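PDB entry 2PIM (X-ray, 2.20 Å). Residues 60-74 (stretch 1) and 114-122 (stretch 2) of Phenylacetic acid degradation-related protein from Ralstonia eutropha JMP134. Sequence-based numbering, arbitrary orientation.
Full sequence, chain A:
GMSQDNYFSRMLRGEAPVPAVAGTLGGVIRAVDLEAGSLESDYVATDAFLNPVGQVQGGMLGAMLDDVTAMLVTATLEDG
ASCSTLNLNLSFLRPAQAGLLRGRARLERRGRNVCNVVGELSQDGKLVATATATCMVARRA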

HETATM    1  N   MSE A  60       2.128   3.552  -1.459  1.00 29.75           N
HETATM    2  CA  MSE A  60       1.301   4.643  -0.909  1.00 30.61           C
HETATM    3  C   MSE A  60       0.030   4.784  -1.763  1.00 30.92           C
HETATM    4  O   MSE A  60      -1.045   4.952  -1.210  1.00 26.44           O
HETATM    5  CB  MSE A  60       2.080   5.964  -0.815  1.00 31.22           C
HETATM    6  CG  MSE A  60       3.217   5.901   0.229  1.00 30.88           C
HETATM    7 SE   MSE A  60       2.505   5.418   1.994  0.75 27.03          SE
HETATM    8  CE  MSE A  60       1.111   6.634   2.150  1.00 28.18           C
ATOM      9  N   LEU A  61       0.166   4.652  -3.088  1.00 29.05           N
ATOM     10  CA  LEU A  61      -1.003   4.588  -3.969  1.00 28.87           C
ATOM     11  C   LEU A  61      -1.902   3.417  -3.631  1.00 29.48           C
ATOM     12  O   LEU A  61      -3.128   3.529  -3.662  1.00 26.56           O
ATOM     13  CB  LEU A  61      -0.596   4.456  -5.410  1.00 25.60           C
ATOM     14  CG  LEU A  61       0.296   5.566  -5.997  1.00 31.36           C
ATOM     15  CD1 LEU A  61       0.797   5.174  -7.388  1.00 28.91           C
ATOM     16  CD2 LEU A  61      -0.402   6.878  -6.049  1.00 32.45           C
ATOM     17  N   GLY A  62      -1.277   2.282  -3.332  1.00 29.12           N
ATOM     18  CA  GLY A  62      -2.005   1.114  -2.870  1.00 26.99           C
ATOM     19  C   GLY A  62      -2.793   1.367  -1.593  1.00 27.38           C
ATOM     20  O   GLY A  62      -3.865   0.830  -1.445  1.00 28.34           O
ATOM     21  N   ALA A  63      -2.271   2.177  -0.673  1.00 28.41           N
ATOM     22  CA  ALA A  63      -3.017   2.524   0.545  1.00 28.16           C
ATOM     23  C   ALA A  63      -4.248   3.362   0.231  1.00 27.00           C
ATOM     24  O   ALA A  63      -5.261   3.249   0.891  1.00 26.30           O
ATOM     25  CB  ALA A  63      -2.094   3.239   1.568  1.00 29.95           C
HETATM   26  N   MSE A  64      -4.177   4.185  -0.807  1.00 27.74           N
HETATM   27  CA  MSE A  64      -5.366   4.918  -1.295  1.00 28.41           C
HETATM   28  C   MSE A  64      -6.409   3.988  -1.962  1.00 29.97           C
HETATM   29  O   MSE A  64      -7.622   4.117  -1.733  1.00 30.46           O
HETATM   30  CB  MSE A  64      -4.903   5.956  -2.292  1.00 27.53           C
HETATM   31  CG  MSE A  64      -4.087   7.023  -1.658  1.00 31.43           C
HETATM   32 SE   MSE A  64      -3.153   8.145  -3.007  0.75 26.05          SE
HETATM   33  CE  MSE A  64      -1.978   9.170  -1.823  1.00 28.89           C
ATOM     34  N   LEU A  65      -5.913   3.038  -2.758  1.00 29.28           N
ATOM     35  CA  LEU A  65      -6.747   2.005  -3.372  1.00 27.74           C
ATOM     36  C   LEU A  65      -7.398   1.116  -2.324  1.00 28.05           C
ATOM     37  O   LEU A  65      -8.574   0.735  -2.441  1.00 29.49           O
ATOM     38  CB  LEU A  65      -5.930   1.201  -4.404  1.00 28.68           C
ATOM     39  CG  LEU A  65      -5.604   1.979  -5.718  1.00 23.42           C
ATOM     40  CD1 LEU A  65      -4.442   1.404  -6.490  1.00 31.04           C
ATOM     41  CD2 LEU A  65      -6.819   2.129  -6.629  1.00 26.12           C
ATOM     42  N   ASP A  66      -6.648   0.808  -1.278  1.00 28.59           N
ATOM     43  CA  ASP A  66      -7.182   0.064  -0.162  1.00 29.20           C
ATOM     44  C   ASP A  66      -8.317   0.836   0.480  1.00 29.54           C
ATOM     45  O   ASP A  66      -9.368   0.255   0.815  1.00 34.62           O
ATOM     46  CB  ASP A  66      -6.049  -0.276   0.832  1.00 28.52           C
ATOM     47  CG  ASP A  66      -6.509  -1.215   1.973  1.00 30.65           C
ATOM     48  OD1 ASP A  66      -7.240  -2.177   1.736  1.00 43.29           O
ATOM     49  OD2 ASP A  66      -6.106  -1.004   3.119  1.00 38.64           O
ATOM     50  N   ASP A  67      -8.123   2.146   0.676  1.00 29.54           N
ATOM     51  CA  ASP A  67      -9.135   2.959   1.342  1.00 29.77           C
ATOM     52  C   ASP A  67     -10.437   3.026   0.517  1.00 29.76           C
ATOM     53  O   ASP A  67     -11.536   2.819   1.029  1.00 32.11           O
ATOM     54  CB  ASP A  67      -8.630   4.382   1.598  1.00 29.36           C
ATOM     55  CG  ASP A  67      -9.672   5.232   2.323  1.00 32.14           C
ATOM     56  OD1 ASP A  67      -9.831   5.012   3.530  1.00 30.36           O
ATOM     57  OD2 ASP A  67     -10.349   6.099   1.689  1.00 33.19           O
ATOM     58  N   VAL A  68     -10.315   3.306  -0.770  1.00 27.64           N
ATOM     59  CA  VAL A  68     -11.508   3.524  -1.594  1.00 27.44           C
ATOM     60  C   VAL A  68     -12.361   2.253  -1.722  1.00 29.01           C
ATOM     61  O   VAL A  68     -13.640   2.307  -1.596  1.00 30.04           O
ATOM     62  CB  VAL A  68     -11.158   4.212  -2.958  1.00 28.08           C
ATOM     63  CG1 VAL A  68     -10.425   3.261  -3.904  1.00 24.31           C
ATOM     64  CG2 VAL A  68     -12.377   4.790  -3.573  1.00 27.20           C
ATOM     65  N   THR A  69     -11.675   1.114  -1.852  1.00 28.09           N
ATOM     66  CA  THR A  69     -12.330  -0.175  -2.032  1.00 25.20           C
ATOM     67  C   THR A  69     -13.000  -0.658  -0.731  1.00 24.93           C
ATOM     68  O   THR A  69     -14.170  -1.001  -0.716  1.00 22.13           O
ATOM     69  CB  THR A  69     -11.389  -1.243  -2.645  1.00 25.20           C
ATOM     70  OG1 THR A  69     -10.238  -1.487  -1.804  1.00 24.08           O
ATOM     71  CG2 THR A  69     -10.943  -0.816  -4.035  1.00 29.99           C
ATOM     72  N   ALA A  70     -12.268  -0.597   0.367  1.00 29.08           N
ATOM     73  CA  ALA A  70     -12.821  -0.903   1.706  1.00 26.21           C
ATOM     74  C   ALA A  70     -13.915   0.043   2.161  1.00 28.42           C
ATOM     75  O   ALA A  70     -14.844  -0.348   2.933  1.00 30.54           O
ATOM     76  CB  ALA A  70     -11.675  -0.923   2.723  1.00 27.70           C
HETATM   77  N   MSE A  71     -13.814   1.303   1.735  1.00 29.89           N
HETATM   78  CA  MSE A  71     -14.876   2.286   2.046  1.00 27.85           C
HETATM   79  C   MSE A  71     -16.166   1.908   1.338  1.00 25.61           C
HETATM   80  O   MSE A  71     -17.274   1.887   1.938  1.00 21.16           O
HETATM   81  CB  MSE A  71     -14.484   3.726   1.646  1.00 29.73           C
HETATM   82  CG  MSE A  71     -13.687   4.538   2.693  1.00 38.91           C
HETATM   83 SE   MSE A  71     -14.472   4.503   4.506  0.75 38.20          SE
HETATM   84  CE  MSE A  71     -13.496   2.876   5.264  1.00 38.12           C
ATOM     85  N   LEU A  72     -16.036   1.614   0.057  1.00 24.53           N
ATOM     86  CA  LEU A  72     -17.212   1.185  -0.717  1.00 25.71           C
ATOM     87  C   LEU A  72     -17.897  -0.048  -0.052  1.00 24.23           C
ATOM     88  O   LEU A  72     -19.102  -0.042   0.193  1.00 26.69           O
ATOM     89  CB  LEU A  72     -16.836   0.930  -2.172  1.00 22.07           C
ATOM     90  CG  LEU A  72     -17.978   0.269  -2.966  1.00 26.35           C
ATOM     91  CD1 LEU A  72     -19.302   1.010  -2.848  1.00 21.42           C
ATOM     92  CD2 LEU A  72     -17.539   0.150  -4.380  1.00 24.08           C
ATOM     93  N   VAL A  73     -17.103  -1.059   0.302  1.00 24.60           N
ATOM     94  CA  VAL A  73     -17.651  -2.252   0.940  1.00 25.61           C
ATOM     95  C   VAL A  73     -18.357  -1.890   2.210  1.00 25.86           C
ATOM     96  O   VAL A  73     -19.477  -2.334   2.426  1.00 26.00           O
ATOM     97  CB  VAL A  73     -16.593  -3.332   1.251  1.00 26.64           C
ATOM     98  CG1 VAL A  73     -17.234  -4.517   1.951  1.00 29.72           C
ATOM     99  CG2 VAL A  73     -15.906  -3.773  -0.026  1.00 27.62           C
ATOM    100  N   THR A  74     -17.706  -1.072   3.042  1.00 27.68           N
ATOM    101  CA  THR A  74     -18.280  -0.622   4.342  1.00 25.12           C
ATOM    102  C   THR A  74     -19.590   0.119   4.186  1.00 23.47           C
ATOM    103  O   THR A  74     -20.557  -0.104   4.947  1.00 23.68           O
ATOM    104  CB  THR A  74     -17.233   0.234   5.114  1.00 25.57           C
ATOM    105  OG1 THR A  74     -16.076  -0.575   5.313  1.00 24.21           O
ATOM    106  CG2 THR A  74     -17.739   0.674   6.474  1.00 27.79           C
ATOM    107  N   VAL A 114     -18.294 -12.621   0.739  1.00 20.39           N
ATOM    108  CA  VAL A 114     -17.172 -12.014   0.002  1.00 22.84           C
ATOM    109  C   VAL A 114     -17.633 -10.928  -0.937  1.00 24.08           C
ATOM    110  O   VAL A 114     -18.652 -11.096  -1.614  1.00 25.77           O
ATOM    111  CB  VAL A 114     -16.409 -13.066  -0.860  1.00 25.38           C
ATOM    112  CG1 VAL A 114     -15.129 -12.481  -1.396  1.00 30.38           C
ATOM    113  CG2 VAL A 114     -16.104 -14.263  -0.036  1.00 27.10           C
ATOM    114  N   CYS A 115     -16.871  -9.838  -1.006  1.00 22.31           N
ATOM    115  CA  CYS A 115     -17.102  -8.802  -1.992  1.00 23.15           C
ATOM    116  C   CYS A 115     -15.837  -8.671  -2.812  1.00 24.20           C
ATOM    117  O   CYS A 115     -14.754  -8.674  -2.272  1.00 24.34           O
ATOM    118  CB  CYS A 115     -17.425  -7.449  -1.338  1.00 20.76           C
ATOM    119  SG  CYS A 115     -19.044  -7.479  -0.548  1.00 31.54           S
ATOM    120  N   ASN A 116     -16.007  -8.597  -4.116  1.00 23.76           N
ATOM    121  CA  ASN A 116     -14.935  -8.358  -5.049  1.00 25.85           C
ATOM    122  C   ASN A 116     -15.099  -6.936  -5.534  1.00 22.96           C
ATOM    123  O   ASN A 116     -16.146  -6.565  -6.056  1.00 21.19           O
ATOM    124  CB  ASN A 116     -15.023  -9.365  -6.179  1.00 30.25           C
ATOM    125  CG  ASN A 116     -14.986 -10.809  -5.677  1.00 37.09           C
ATOM    126  OD1 ASN A 116     -13.908 -11.364  -5.412  1.00 48.13           O
ATOM    127  ND2 ASN A 116     -16.156 -11.418  -5.541  1.00 35.94           N
ATOM    128  N   VAL A 117     -14.076  -6.123  -5.299  1.00 25.24           N
ATOM    129  CA  VAL A 117     -14.129  -4.688  -5.556  1.00 26.01           C
ATOM    130  C   VAL A 117     -13.015  -4.359  -6.520  1.00 29.14           C
ATOM    131  O   VAL A 117     -11.970  -4.963  -6.437  1.00 26.73           O
ATOM    132  CB  VAL A 117     -13.875  -3.877  -4.270  1.00 27.43           C
ATOM    133  CG1 VAL A 117     -14.448  -2.447  -4.429  1.00 32.37           C
ATOM    134  CG2 VAL A 117     -14.474  -4.547  -3.055  1.00 30.76           C
ATOM    135  N   VAL A 118     -13.233  -3.428  -7.443  1.00 28.60           N
ATOM    136  CA  VAL A 118     -12.140  -2.901  -8.247  1.00 32.08           C
ATOM    137  C   VAL A 118     -11.993  -1.411  -7.912  1.00 29.91           C
ATOM    138  O   VAL A 118     -12.973  -0.728  -7.627  1.00 30.62           O
ATOM    139  CB  VAL A 118     -12.333  -3.091  -9.773  1.00 34.30           C
ATOM    140  CG1 VAL A 118     -12.661  -4.563 -10.097  1.00 39.73           C
ATOM    141  CG2 VAL A 118     -13.420  -2.238 -10.269  1.00 38.65           C
ATOM    142  N   GLY A 119     -10.754  -0.952  -7.902  1.00 26.96           N
ATOM    143  CA  GLY A 119     -10.428   0.420  -7.640  1.00 28.59           C
ATOM    144  C   GLY A 119      -9.539   0.936  -8.761  1.00 27.58           C
ATOM    145  O   GLY A 119      -8.792   0.169  -9.334  1.00 25.19           O
ATOM    146  N   GLU A 120      -9.678   2.227  -9.086  1.00 27.22           N
ATOM    147  CA  GLU A 120      -8.827   2.924 -10.059  1.00 32.27           C
ATOM    148  C   GLU A 120      -8.400   4.236  -9.422  1.00 34.71           C
ATOM    149  O   GLU A 120      -9.154   4.842  -8.676  1.00 35.43           O
ATOM    150  CB  GLU A 120      -9.605   3.170 -11.326  1.00 32.79           C
ATOM    151  CG  GLU A 120     -10.023   1.850 -11.981  1.00 40.64           C
ATOM    152  CD  GLU A 120     -11.005   1.987 -13.151  1.00 43.73           C
ATOM    153  OE1 GLU A 120     -11.519   3.126 -13.368  1.00 47.90           O
ATOM    154  OE2 GLU A 120     -11.239   0.940 -13.841  1.00 51.17           O
ATOM    155  N   LEU A 121      -7.162   4.629  -9.658  1.00 34.07           N
ATOM    156  CA  LEU A 121      -6.638   5.868  -9.117  1.00 31.70           C
ATOM    157  C   LEU A 121      -6.138   6.680 -10.306  1.00 32.85           C
ATOM    158  O   LEU A 121      -5.322   6.183 -11.116  1.00 26.82           O
ATOM    159  CB  LEU A 121      -5.507   5.557  -8.141  1.00 30.21           C
ATOM    160  CG  LEU A 121      -5.140   6.475  -7.009  1.00 32.99           C
ATOM    161  CD1 LEU A 121      -6.294   6.797  -6.027  1.00 33.04           C
ATOM    162  CD2 LEU A 121      -3.981   5.814  -6.278  1.00 32.62           C
ATOM    163  N   SER A 122      -6.651   7.911 -10.399  1.00 32.16           N
ATOM    164  CA  SER A 122      -6.267   8.867 -11.417  1.00 33.57           C
ATOM    165  C   SER A 122      -5.652  10.124 -10.843  1.00 32.15           C
ATOM    166  O   SER A 122      -5.968  10.549  -9.723  1.00 31.76           O
ATOM    167  CB  SER A 122      -7.487   9.318 -12.245  1.00 32.76           C
ATOM    168  OG  SER A 122      -8.002   8.209 -12.931  1.00 47.25           O
TER

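A helix lies across one face of a β-strand and meets it mainly through apolar packing, with no hydrogen bond passing between them. Helix 60-74 and strand 114-122 run at 136° to each other, their axes approach to 8.0 Å, and together they bury 488 Å².

The strand sets the first rule: alternation. Cys 115, Val 117 and Leu 121 point toward the helix, while Asn 116, Val 118 and Glu 120 point away, so the polar groups of Asn 116 and Glu 120 stay out of the seam. Gly 119 falls on the inward side, where the backbones come close: Gly 119 CA is 5.9 Å from Leu 65 CA. A CB here would lie 2.9 Å from Thr 69 CG2, a clash, so glycine leaves room for the helix. Thr 69 CG2 instead rests 3.8 Å from Gly 119 CA, and Leu 65 CD2 lies 3.7 Å from Gly 119 C.

Larger side chains fill the space beyond this close point; the valines and leucines among them are buried and carry no polar group needing a partner in the seam. Leu 121, the most heavily covered residue, meets three helix residues: its CD2 is 3.7 Å from Leu 61 CD2, its CD1 4.1 Å from Met 64 CB, and its CB 4.0 Å from Leu 65 CD2. Met 64, a selenomethionine, starts toward the strand, but its extended chain leads away. In the other direction, Val 117 CG2 packs 3.4 Å from Val 73 CG2, while Val 117 CG1 lies 3.7 Å from Thr 69 CB and 4.0 Å from Leu 72 CD2. Cys 115 adds a lighter contact, its CB 4.2 Å from Val 73 CG2.

Thr 69 shows how a polar residue can serve a greasy seam. In the p rotamer, Thr 69 OG1 donates to Leu 65 O at 2.8 Å, satisfying the hydroxyl within the helix while the methyl packs against the strand.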